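Soluble lytic murein transglycosylase (Pseudomonas aeruginosa, PDB 5OHU) turns over peptidoglycan as a lytic transglycosylase, exolytically and endolytically, probably by cleaving the glycosidic linkages of its glycan strands. Local coordinates at residues Lys183-Ala188 with Leu213-Ala218; Ala222-Thr227 with Leu243-Leu248; Gly228-Arg233 with Asp239-Gly244; Arg247-Asp252 with Ala278-Leu283. One frame throughout, in Å; residues are numbered along the deposited sequence. Where two conformers were deposited one is given.

Contact 1: Lys183-Ala188 with Leu213-Ala218. With PO4 (phosphate ion), chain B.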
# COMPACT_ATOMS: atom_id res chain seq x y z
N LYS A 183 -0.81 21.79 -19.30
CA LYS A 183 -1.12 20.48 -18.72
C LYS A 183 -0.19 20.15 -17.56
O LYS A 183 -0.63 19.64 -16.53
CB LYS A 183 -0.98 19.36 -19.74
CG LYS A 183 -2.14 18.96 -20.59
CD LYS A 183 -2.16 19.74 -21.84
CE LYS A 183 -3.08 19.10 -22.86
NZ LYS A 183 -4.35 18.68 -22.18
N ARG A 184 1.11 20.38 -17.74
CA ARG A 184 2.02 19.99 -16.68
C ARG A 184 1.84 20.89 -15.47
O ARG A 184 1.94 20.43 -14.32
CB ARG A 184 3.47 20.02 -17.17
CG ARG A 184 4.39 19.31 -16.18
CD ARG A 184 5.85 19.52 -16.47
NE ARG A 184 6.65 18.80 -15.50
CZ ARG A 184 7.98 18.88 -15.41
NH1 ARG A 184 8.68 19.65 -16.24
NH2 ARG A 184 8.61 18.18 -14.48
N LEU A 185 1.58 22.17 -15.70
CA LEU A 185 1.25 23.08 -14.60
C LEU A 185 0.11 22.52 -13.77
O LEU A 185 0.19 22.46 -12.54
CB LEU A 185 0.90 24.45 -15.19
CG LEU A 185 0.39 25.64 -14.37
CD1 LEU A 185 0.87 25.65 -12.97
CD2 LEU A 185 0.87 26.91 -15.08
N LYS A 186 -0.95 22.05 -14.43
CA LYS A 186 -2.09 21.50 -13.71
C LYS A 186 -1.66 20.30 -12.87
O LYS A 186 -2.01 20.20 -11.68
CB LYS A 186 -3.16 21.13 -14.74
CG LYS A 186 -4.50 20.69 -14.18
CD LYS A 186 -5.52 20.54 -15.32
CE LYS A 186 -6.47 19.38 -15.07
NZ LYS A 186 -7.54 19.29 -16.10
N LEU A 187 -0.86 19.40 -13.45
CA LEU A 187 -0.37 18.23 -12.72
C LEU A 187 0.50 18.64 -11.54
O LEU A 187 0.44 18.01 -10.48
CB LEU A 187 0.42 17.33 -13.66
CG LEU A 187 -0.42 16.74 -14.78
CD1 LEU A 187 0.46 16.02 -15.81
CD2 LEU A 187 -1.43 15.79 -14.17
N ALA A 188 1.33 19.66 -11.73
CA ALA A 188 2.18 20.12 -10.63
C ALA A 188 1.33 20.72 -9.52
O ALA A 188 1.61 20.53 -8.33
CB ALA A 188 3.20 21.14 -11.14
N LEU A 213 -3.15 32.10 -11.26
CA LEU A 213 -4.42 31.87 -10.60
C LEU A 213 -4.58 30.40 -10.25
O LEU A 213 -5.11 30.06 -9.18
CB LEU A 213 -5.55 32.32 -11.52
CG LEU A 213 -6.82 32.89 -10.91
CD1 LEU A 213 -6.44 33.89 -9.79
CD2 LEU A 213 -7.63 33.59 -12.01
N MET A 214 -4.13 29.52 -11.14
CA MET A 214 -4.17 28.10 -10.83
C MET A 214 -3.39 27.80 -9.56
O MET A 214 -3.88 27.10 -8.67
CB MET A 214 -3.65 27.28 -12.00
CG MET A 214 -3.61 25.79 -11.71
SD MET A 214 -3.55 24.81 -13.22
CE MET A 214 -5.26 24.89 -13.74
N VAL A 215 -2.18 28.36 -9.44
CA VAL A 215 -1.36 28.07 -8.27
C VAL A 215 -2.03 28.60 -7.00
O VAL A 215 -2.12 27.90 -5.99
CB VAL A 215 0.07 28.65 -8.44
CG1 VAL A 215 0.89 28.45 -7.16
CG2 VAL A 215 0.77 28.00 -9.66
N SER A 216 -2.51 29.85 -7.04
CA SER A 216 -3.18 30.44 -5.89
C SER A 216 -4.41 29.64 -5.46
O SER A 216 -4.63 29.42 -4.27
CB SER A 216 -3.59 31.88 -6.21
OG SER A 216 -4.20 32.47 -5.07
N VAL A 217 -5.21 29.19 -6.43
CA VAL A 217 -6.40 28.42 -6.11
C VAL A 217 -6.02 27.05 -5.57
O VAL A 217 -6.67 26.51 -4.68
CB VAL A 217 -7.31 28.32 -7.35
CG1 VAL A 217 -8.37 27.24 -7.19
CG2 VAL A 217 -7.94 29.68 -7.64
N ALA A 218 -4.96 26.44 -6.12
CA ALA A 218 -4.54 25.14 -5.60
C ALA A 218 -4.11 25.27 -4.14
O ALA A 218 -4.38 24.38 -3.33
CB ALA A 218 -3.41 24.55 -6.45
P PO4 B . 12.25 19.47 -14.93
O1 PO4 B . 12.89 20.50 -14.05
O2 PO4 B . 11.39 18.55 -14.09
O3 PO4 B . 11.42 20.17 -15.98
O4 PO4 B . 13.31 18.64 -15.62
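Leu185 and Val215 cross at about a right angle between two neighbouring, nearly parallel helices of the all-helical superhelix characteristic of Slt70-like transglycosylases. The axes of 183-188 and 213-218 lie 10.2 Å apart and differ in direction by 15°, a spacing that branched aliphatic side chains fill well.

The contact between the helices is apolar, with no hydrogen bond across it. Leu185 CD1 reaches Val215 CG2 at 4.1 Å. In the conformer given, one of two, Met214 slides past Leu185 in the opposite direction and lays its sulfur over the backbone of the facing helix, SD to Lys186 CA 3.7 Å; that placement is less certain. A flexible thioether suits such an uneven surface.

Charges are kept off the seam. Lys186 presents CB here, while its amine leads away to a salt bridge with Asp239. Arg184 takes no part in the seam; its guanidinium, stacked by cation-pi with Trp153 and bonded to the carbonyls of Val155 and Lys157, holds a phosphate probably from the crystallisation liquor. The phosphorus lies in plane at its edge: NH1 of Arg184 meets O3 of the ion at 2.8 Å (168°), and Arg184 NH2 meets O2 at 2.8 Å (171°).

Contact 2: Ala222-Thr227 with Leu243-Leu248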
# COMPACT_ATOMS: atom_id res chain seq x y z
N ALA A 222 -10.69 27.81 -1.33
CA ALA A 222 -11.86 28.50 -0.82
C ALA A 222 -12.04 29.86 -1.47
O ALA A 222 -13.11 30.45 -1.36
CB ALA A 222 -11.78 28.67 0.71
N GLN A 223 -11.01 30.37 -2.16
CA GLN A 223 -11.20 31.61 -2.91
C GLN A 223 -12.23 31.46 -4.02
O GLN A 223 -12.73 32.48 -4.52
CB GLN A 223 -9.88 32.14 -3.49
CG GLN A 223 -8.75 32.42 -2.49
CD GLN A 223 -7.38 32.57 -3.17
OE1 GLN A 223 -6.64 31.59 -3.37
NE2 GLN A 223 -7.04 33.80 -3.56
N LEU A 224 -12.56 30.22 -4.43
CA LEU A 224 -13.60 30.06 -5.45
C LEU A 224 -14.95 30.57 -4.98
O LEU A 224 -15.85 30.73 -5.81
CB LEU A 224 -13.69 28.60 -5.91
CG LEU A 224 -12.43 28.07 -6.61
CD1 LEU A 224 -12.55 26.60 -7.00
CD2 LEU A 224 -12.11 28.93 -7.86
N SER A 225 -15.10 30.86 -3.68
CA SER A 225 -16.29 31.52 -3.17
C SER A 225 -16.52 32.87 -3.82
O SER A 225 -17.65 33.38 -3.82
CB SER A 225 -16.18 31.71 -1.65
OG SER A 225 -16.15 30.47 -0.98
N GLN A 226 -15.45 33.50 -4.32
CA GLN A 226 -15.54 34.78 -5.02
C GLN A 226 -15.92 34.52 -6.48
O GLN A 226 -15.12 34.70 -7.40
CB GLN A 226 -14.22 35.53 -4.92
CG GLN A 226 -13.78 35.90 -3.50
CD GLN A 226 -12.38 36.53 -3.50
OE1 GLN A 226 -11.47 36.03 -2.86
NE2 GLN A 226 -12.22 37.62 -4.23
N THR A 227 -17.17 34.10 -6.67
CA THR A 227 -17.62 33.66 -7.99
C THR A 227 -17.46 34.76 -9.02
O THR A 227 -17.09 34.50 -10.17
CB THR A 227 -19.08 33.20 -7.91
OG1 THR A 227 -19.86 34.16 -7.18
CG2 THR A 227 -19.16 31.85 -7.20
N LEU A 243 -9.88 22.38 -10.83
CA LEU A 243 -8.85 21.96 -9.90
C LEU A 243 -9.20 22.38 -8.49
O LEU A 243 -9.10 21.59 -7.54
CB LEU A 243 -7.49 22.54 -10.32
CG LEU A 243 -6.31 22.03 -9.49
CD1 LEU A 243 -5.14 21.71 -10.40
CD2 LEU A 243 -5.90 23.05 -8.45
N GLY A 244 -9.65 23.63 -8.33
CA GLY A 244 -10.00 24.11 -7.00
C GLY A 244 -11.17 23.36 -6.39
O GLY A 244 -11.15 23.04 -5.20
N LEU A 245 -12.18 23.03 -7.19
CA LEU A 245 -13.30 22.29 -6.62
C LEU A 245 -12.90 20.88 -6.21
O LEU A 245 -13.36 20.38 -5.19
CB LEU A 245 -14.49 22.24 -7.57
CG LEU A 245 -15.07 23.61 -7.90
CD1 LEU A 245 -15.87 23.58 -9.19
CD2 LEU A 245 -15.91 24.03 -6.73
N ARG A 246 -12.03 20.25 -6.99
CA ARG A 246 -11.55 18.91 -6.62
C ARG A 246 -10.74 18.97 -5.34
O ARG A 246 -10.87 18.10 -4.47
CB ARG A 246 -10.73 18.30 -7.75
CG ARG A 246 -11.53 17.30 -8.61
CD ARG A 246 -11.37 17.56 -10.09
NE ARG A 246 -9.99 17.80 -10.47
CZ ARG A 246 -9.61 18.52 -11.53
NH1 ARG A 246 -10.52 19.08 -12.32
NH2 ARG A 246 -8.31 18.68 -11.77
N ARG A 247 -9.90 19.99 -5.21
CA ARG A 247 -9.14 20.17 -3.98
C ARG A 247 -10.08 20.46 -2.81
O ARG A 247 -10.03 19.80 -1.77
CB ARG A 247 -8.12 21.30 -4.17
CG ARG A 247 -7.29 21.69 -2.95
CD ARG A 247 -6.21 20.67 -2.55
NE ARG A 247 -5.51 20.05 -3.68
CZ ARG A 247 -4.40 20.53 -4.24
NH1 ARG A 247 -3.86 21.66 -3.79
NH2 ARG A 247 -3.82 19.88 -5.24
N LEU A 248 -11.00 21.42 -3.01
CA LEU A 248 -11.92 21.81 -1.94
C LEU A 248 -12.78 20.64 -1.48
O LEU A 248 -13.17 20.58 -0.31
CB LEU A 248 -12.81 22.95 -2.44
CG LEU A 248 -13.71 23.69 -1.47
CD1 LEU A 248 -12.88 24.36 -0.37
CD2 LEU A 248 -14.55 24.73 -2.24
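Leu224 drives one methyl straight onto bare helix backbone: its CD1 lies 3.6 Å from Gly244 CA and also 3.6 Å from Leu245 N. This is loop-on-helix packing in the superhelix of the Slt70-like fold, in which a 3-10 turn following helix 208-219 is laid against helix 235-251. Gly244, having no side chain, leaves a shallow notch in the helix surface, and the leucine occupies it. With CG anti to the carbonyl carbon (chi1 -63°) and CD1 continuing in an extended line (chi2 178°), the side chain reaches out from the turn at full length. Leu245 closes one flank of the notch, its CG 4.0 Å from Leu224 CD1.

A second, looser touch lies one helical turn on, where Leu248 directs its CB toward the 3-10 segment and sets CD1 4.2 Å from Ala222 N. No hydrogen bond links the two segments, so the fit depends on shape and on the exclusion of water from leucines that are all buried.

The carbonyl oxygen of Leu224 receives a hydrogen bond from Tyr263 of helix 253-263. Gln226 then forms the centre of an inverse gamma turn that redirects the chain. Serine suits position 225 because its short hydroxyl, which also bonds to Lys255 NZ, can fold back onto the carbonyl three residues earlier: Ala222 O accepts from Ser225 N at 3.1 Å and, within the carbonyl plane, from Ser225 OG at 3.1 Å, with a C=O...OG angle of 152°.

Contact 3: Gly228-Arg233 with Asp239-Gly244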
# COMPACT_ATOMS: atom_id res chain seq x y z
N GLY A 228 -17.70 36.01 -8.63
CA GLY A 228 -17.49 37.13 -9.53
C GLY A 228 -16.10 37.20 -10.13
O GLY A 228 -15.93 37.76 -11.22
N ARG A 229 -15.10 36.65 -9.45
CA ARG A 229 -13.73 36.72 -9.92
C ARG A 229 -13.37 35.58 -10.86
O ARG A 229 -12.39 35.68 -11.59
CB ARG A 229 -12.77 36.72 -8.71
CG ARG A 229 -11.40 37.37 -8.95
CD ARG A 229 -10.34 36.31 -9.28
NE ARG A 229 -9.11 36.87 -9.85
CZ ARG A 229 -8.91 37.08 -11.15
NH1 ARG A 229 -9.87 36.82 -12.02
NH2 ARG A 229 -7.74 37.57 -11.58
N PHE A 230 -14.15 34.49 -10.86
CA PHE A 230 -13.80 33.34 -11.68
C PHE A 230 -14.84 33.12 -12.77
O PHE A 230 -15.30 32.00 -12.97
CB PHE A 230 -13.63 32.11 -10.79
CG PHE A 230 -12.50 32.22 -9.81
CD1 PHE A 230 -11.20 31.85 -10.18
CD2 PHE A 230 -12.70 32.75 -8.56
CE1 PHE A 230 -10.16 31.97 -9.30
CE2 PHE A 230 -11.66 32.88 -7.66
CZ PHE A 230 -10.38 32.49 -8.03
N SER A 231 -15.16 34.18 -13.51
CA SER A 231 -16.30 34.23 -14.41
C SER A 231 -15.96 34.18 -15.90
O SER A 231 -16.85 33.94 -16.71
CB SER A 231 -17.09 35.53 -14.16
OG SER A 231 -16.23 36.65 -14.39
N GLN A 232 -14.70 34.40 -16.27
CA GLN A 232 -14.31 34.46 -17.67
C GLN A 232 -14.53 33.12 -18.37
O GLN A 232 -13.99 32.09 -17.94
CB GLN A 232 -12.85 34.89 -17.73
CG GLN A 232 -12.27 35.09 -19.09
CD GLN A 232 -10.90 35.71 -19.00
OE1 GLN A 232 -10.78 36.94 -19.00
NE2 GLN A 232 -9.87 34.88 -18.90
N ARG A 233 -15.31 33.13 -19.45
CA ARG A 233 -15.78 31.88 -20.07
C ARG A 233 -14.74 31.34 -21.05
O ARG A 233 -14.93 31.32 -22.26
CB ARG A 233 -17.11 32.08 -20.77
CG ARG A 233 -18.19 32.75 -19.97
CD ARG A 233 -19.56 32.59 -20.66
NE ARG A 233 -20.06 31.21 -20.59
CZ ARG A 233 -21.20 30.85 -20.02
NH1 ARG A 233 -22.00 31.76 -19.48
NH2 ARG A 233 -21.56 29.57 -19.99
N ASP A 239 -10.43 25.20 -16.11
CA ASP A 239 -9.40 24.34 -15.52
C ASP A 239 -9.03 24.83 -14.12
O ASP A 239 -8.90 24.03 -13.19
CB ASP A 239 -8.17 24.31 -16.42
CG ASP A 239 -8.17 23.14 -17.38
OD1 ASP A 239 -8.68 22.07 -17.00
OD2 ASP A 239 -7.68 23.31 -18.51
N VAL A 240 -8.85 26.14 -13.96
CA VAL A 240 -8.55 26.66 -12.63
C VAL A 240 -9.64 26.26 -11.65
O VAL A 240 -9.36 25.70 -10.58
CB VAL A 240 -8.37 28.19 -12.68
CG1 VAL A 240 -8.29 28.74 -11.26
CG2 VAL A 240 -7.10 28.50 -13.45
N VAL A 241 -10.89 26.50 -12.02
CA VAL A 241 -12.00 26.26 -11.11
C VAL A 241 -12.15 24.77 -10.82
O VAL A 241 -12.36 24.37 -9.67
CB VAL A 241 -13.28 26.89 -11.68
CG1 VAL A 241 -14.52 26.36 -10.97
CG2 VAL A 241 -13.19 28.41 -11.57
N GLY A 242 -12.00 23.94 -11.85
CA GLY A 242 -12.17 22.51 -11.63
C GLY A 242 -11.14 21.94 -10.69
O GLY A 242 -11.45 21.11 -9.83
N LEU A 243 -9.88 22.38 -10.83
CA LEU A 243 -8.85 21.96 -9.90
C LEU A 243 -9.20 22.38 -8.49
O LEU A 243 -9.10 21.59 -7.54
CB LEU A 243 -7.49 22.54 -10.32
CG LEU A 243 -6.31 22.03 -9.49
CD1 LEU A 243 -5.14 21.71 -10.40
CD2 LEU A 243 -5.90 23.05 -8.45
N GLY A 244 -9.65 23.63 -8.33
CA GLY A 244 -10.00 24.11 -7.00
C GLY A 244 -11.17 23.36 -6.39
O GLY A 244 -11.15 23.04 -5.20
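Phe230 meets two consecutive valines on the first turns of helix 235-251, using a different part of its side chain for each. Its CB lies 3.8 Å from Val241 CG2, and its ring atom CE1 lies 4.2 Å from Val240 CG1. Both methyls approach the ring obliquely. Beta branching of valine keeps both of its methyls close to the helix backbone, where they offer a compact apolar surface for the benzyl group. In Val241 it is CG2, anti to the carbonyl carbon, that makes the contact.

Within the loop, the aliphatic part of Arg229 folds back over Phe230: CD stands 4.0 Å above one face of the ring, offset toward its rim, which lets an otherwise exposed arginine help shield a buried aromatic. Further out, Leu224 also touches the Phe230 side chain, while Val241 packs against Leu267 and Phe269. On the helix, Asp239 is fixed by Lys186 and by the indole N-H of Trp182.

This apolar contact joins the helix to the loop that leads into it. Phe230 also touches Val217 of helix 208-219 and Tyr263 of helix 253-263, so the preceding and following helices both meet the same aromatic side chain.

Contact 4: Arg247-Asp252 with Ala278-Leu283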
# COMPACT_ATOMS: atom_id res chain seq x y z
N ARG A 247 -9.90 19.99 -5.21
CA ARG A 247 -9.14 20.17 -3.98
C ARG A 247 -10.08 20.46 -2.81
O ARG A 247 -10.03 19.80 -1.77
CB ARG A 247 -8.12 21.30 -4.17
CG ARG A 247 -7.29 21.69 -2.95
CD ARG A 247 -6.21 20.67 -2.55
NE ARG A 247 -5.51 20.05 -3.68
CZ ARG A 247 -4.40 20.53 -4.24
NH1 ARG A 247 -3.86 21.66 -3.79
NH2 ARG A 247 -3.82 19.88 -5.24
N LEU A 248 -11.00 21.42 -3.01
CA LEU A 248 -11.92 21.81 -1.94
C LEU A 248 -12.78 20.64 -1.48
O LEU A 248 -13.17 20.58 -0.31
CB LEU A 248 -12.81 22.95 -2.44
CG LEU A 248 -13.71 23.69 -1.47
CD1 LEU A 248 -12.88 24.36 -0.37
CD2 LEU A 248 -14.55 24.73 -2.24
N ALA A 249 -13.11 19.73 -2.39
CA ALA A 249 -13.95 18.60 -2.02
C ALA A 249 -13.33 17.74 -0.92
O ALA A 249 -14.06 17.06 -0.20
CB ALA A 249 -14.24 17.74 -3.24
N ARG A 250 -12.00 17.77 -0.78
CA ARG A 250 -11.35 16.91 0.21
C ARG A 250 -11.76 17.29 1.63
O ARG A 250 -12.00 16.41 2.46
CB ARG A 250 -9.83 16.97 0.03
CG ARG A 250 -9.04 16.13 1.04
CD ARG A 250 -7.59 15.92 0.59
NE ARG A 250 -6.67 15.75 1.70
CZ ARG A 250 -5.96 16.74 2.24
NH1 ARG A 250 -6.08 17.97 1.76
NH2 ARG A 250 -5.14 16.51 3.26
N GLN A 251 -11.85 18.58 1.92
CA GLN A 251 -12.16 19.00 3.28
C GLN A 251 -13.52 19.67 3.45
O GLN A 251 -14.05 19.68 4.56
CB GLN A 251 -11.07 19.94 3.82
CG GLN A 251 -10.76 19.74 5.31
CD GLN A 251 -9.99 18.46 5.60
OE1 GLN A 251 -9.02 18.13 4.91
NE2 GLN A 251 -10.41 17.73 6.63
N ASP A 252 -14.11 20.23 2.38
CA ASP A 252 -15.42 20.86 2.47
C ASP A 252 -16.27 20.50 1.25
O ASP A 252 -16.57 21.35 0.40
CB ASP A 252 -15.28 22.37 2.64
CG ASP A 252 -16.55 23.02 3.15
OD1 ASP A 252 -17.63 22.38 3.08
OD2 ASP A 252 -16.49 24.18 3.62
N ALA A 278 -17.56 15.93 -10.27
CA ALA A 278 -18.74 15.34 -9.65
C ALA A 278 -18.39 14.08 -8.88
O ALA A 278 -18.88 13.86 -7.77
CB ALA A 278 -19.79 15.03 -10.72
N ARG A 279 -17.52 13.25 -9.44
CA ARG A 279 -17.17 12.01 -8.76
C ARG A 279 -16.36 12.28 -7.50
O ARG A 279 -16.59 11.65 -6.46
CB ARG A 279 -16.45 11.06 -9.72
CG ARG A 279 -17.41 10.48 -10.78
CD ARG A 279 -16.75 9.37 -11.63
NE ARG A 279 -17.54 9.02 -12.82
CZ ARG A 279 -17.09 8.28 -13.83
NH1 ARG A 279 -15.85 7.82 -13.80
NH2 ARG A 279 -17.87 8.02 -14.87
N GLU A 280 -15.44 13.25 -7.54
CA GLU A 280 -14.68 13.55 -6.33
C GLU A 280 -15.56 14.19 -5.25
O GLU A 280 -15.45 13.85 -4.07
CB GLU A 280 -13.48 14.45 -6.64
CG GLU A 280 -12.53 14.63 -5.46
CD GLU A 280 -12.18 13.31 -4.77
OE1 GLU A 280 -12.61 13.10 -3.60
OE2 GLU A 280 -11.49 12.47 -5.38
N ILE A 281 -16.45 15.11 -5.64
CA ILE A 281 -17.39 15.67 -4.68
C ILE A 281 -18.34 14.58 -4.17
O ILE A 281 -18.59 14.47 -2.96
CB ILE A 281 -18.16 16.85 -5.31
CG1 ILE A 281 -17.21 18.03 -5.53
CG2 ILE A 281 -19.33 17.28 -4.42
CD1 ILE A 281 -17.81 19.13 -6.35
N GLY A 282 -18.85 13.74 -5.08
CA GLY A 282 -19.78 12.69 -4.66
C GLY A 282 -19.15 11.74 -3.66
O GLY A 282 -19.74 11.41 -2.62
N LEU A 283 -17.93 11.29 -3.95
CA LEU A 283 -17.21 10.39 -3.06
C LEU A 283 -16.96 11.03 -1.70
O LEU A 283 -17.13 10.39 -0.66
CB LEU A 283 -15.89 9.97 -3.69
CG LEU A 283 -15.95 8.84 -4.71
CD1 LEU A 283 -14.54 8.53 -5.19
CD2 LEU A 283 -16.57 7.61 -4.05
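Glu280 meets Ala249 not with its flat carboxylate but with the methylene below it, CG lying 4.2 Å from Ala249 CB. A second flat group, the guanidinium of Arg250, turns away from helix 271-287; in the conformer given, one of two, Gln251 OE1 stands over the centre of one of its faces, though this detail is less certain.

The core of the contact is a close helix-to-helix approach, in which helix 235-251 packs its C-terminal part against helix 271-287 of the superhelix. Ala249 and Ile281 bring their CA atoms to within 5.2 Å. Alanine suits such proximity, since its single methyl fits against the CG1 branch and backbone of the isoleucine: Ala249 CB is 3.8 Å from Ile281 CG1 and 4.0 Å from Ile281 CA. The carbonyl of Ala249 is gripped by Ser284 of the same neighbouring helix.

The chain turns sharply here. Leu248 O accepts from Asp252 N at 2.9 Å and from Gln251 N at 3.3 Å, and Asp252 then serves as N-cap of the next helix, its carboxylate bonding to Lys255 N.

Between the two segments, then, attraction is apolar and non-directional and depends on shape; the polar ends of Glu280 and Arg250 can stay at the periphery.

In the fold
From the N terminus, contact 1 comes first: it closes the excursion from helix 178-190 through helix 194-201 to helix 208-219. Contact 2 opens just after it, folding the loop 222-227 onto helix 235-251. Contact 3 opens within the span of contact 2 and closes on the same helix, sharing Leu243 and Gly244, so the loop touches the helix twice, at centres 8 Å apart. Contact 4 begins where contact 2 ends, with Arg247 and Leu248 in common, and spans helix 253-263 to reach helix 271-287. Helix 235-251 thus serves contacts 2, 3 and 4, tying the loop before it and helix 271-287 to one helix.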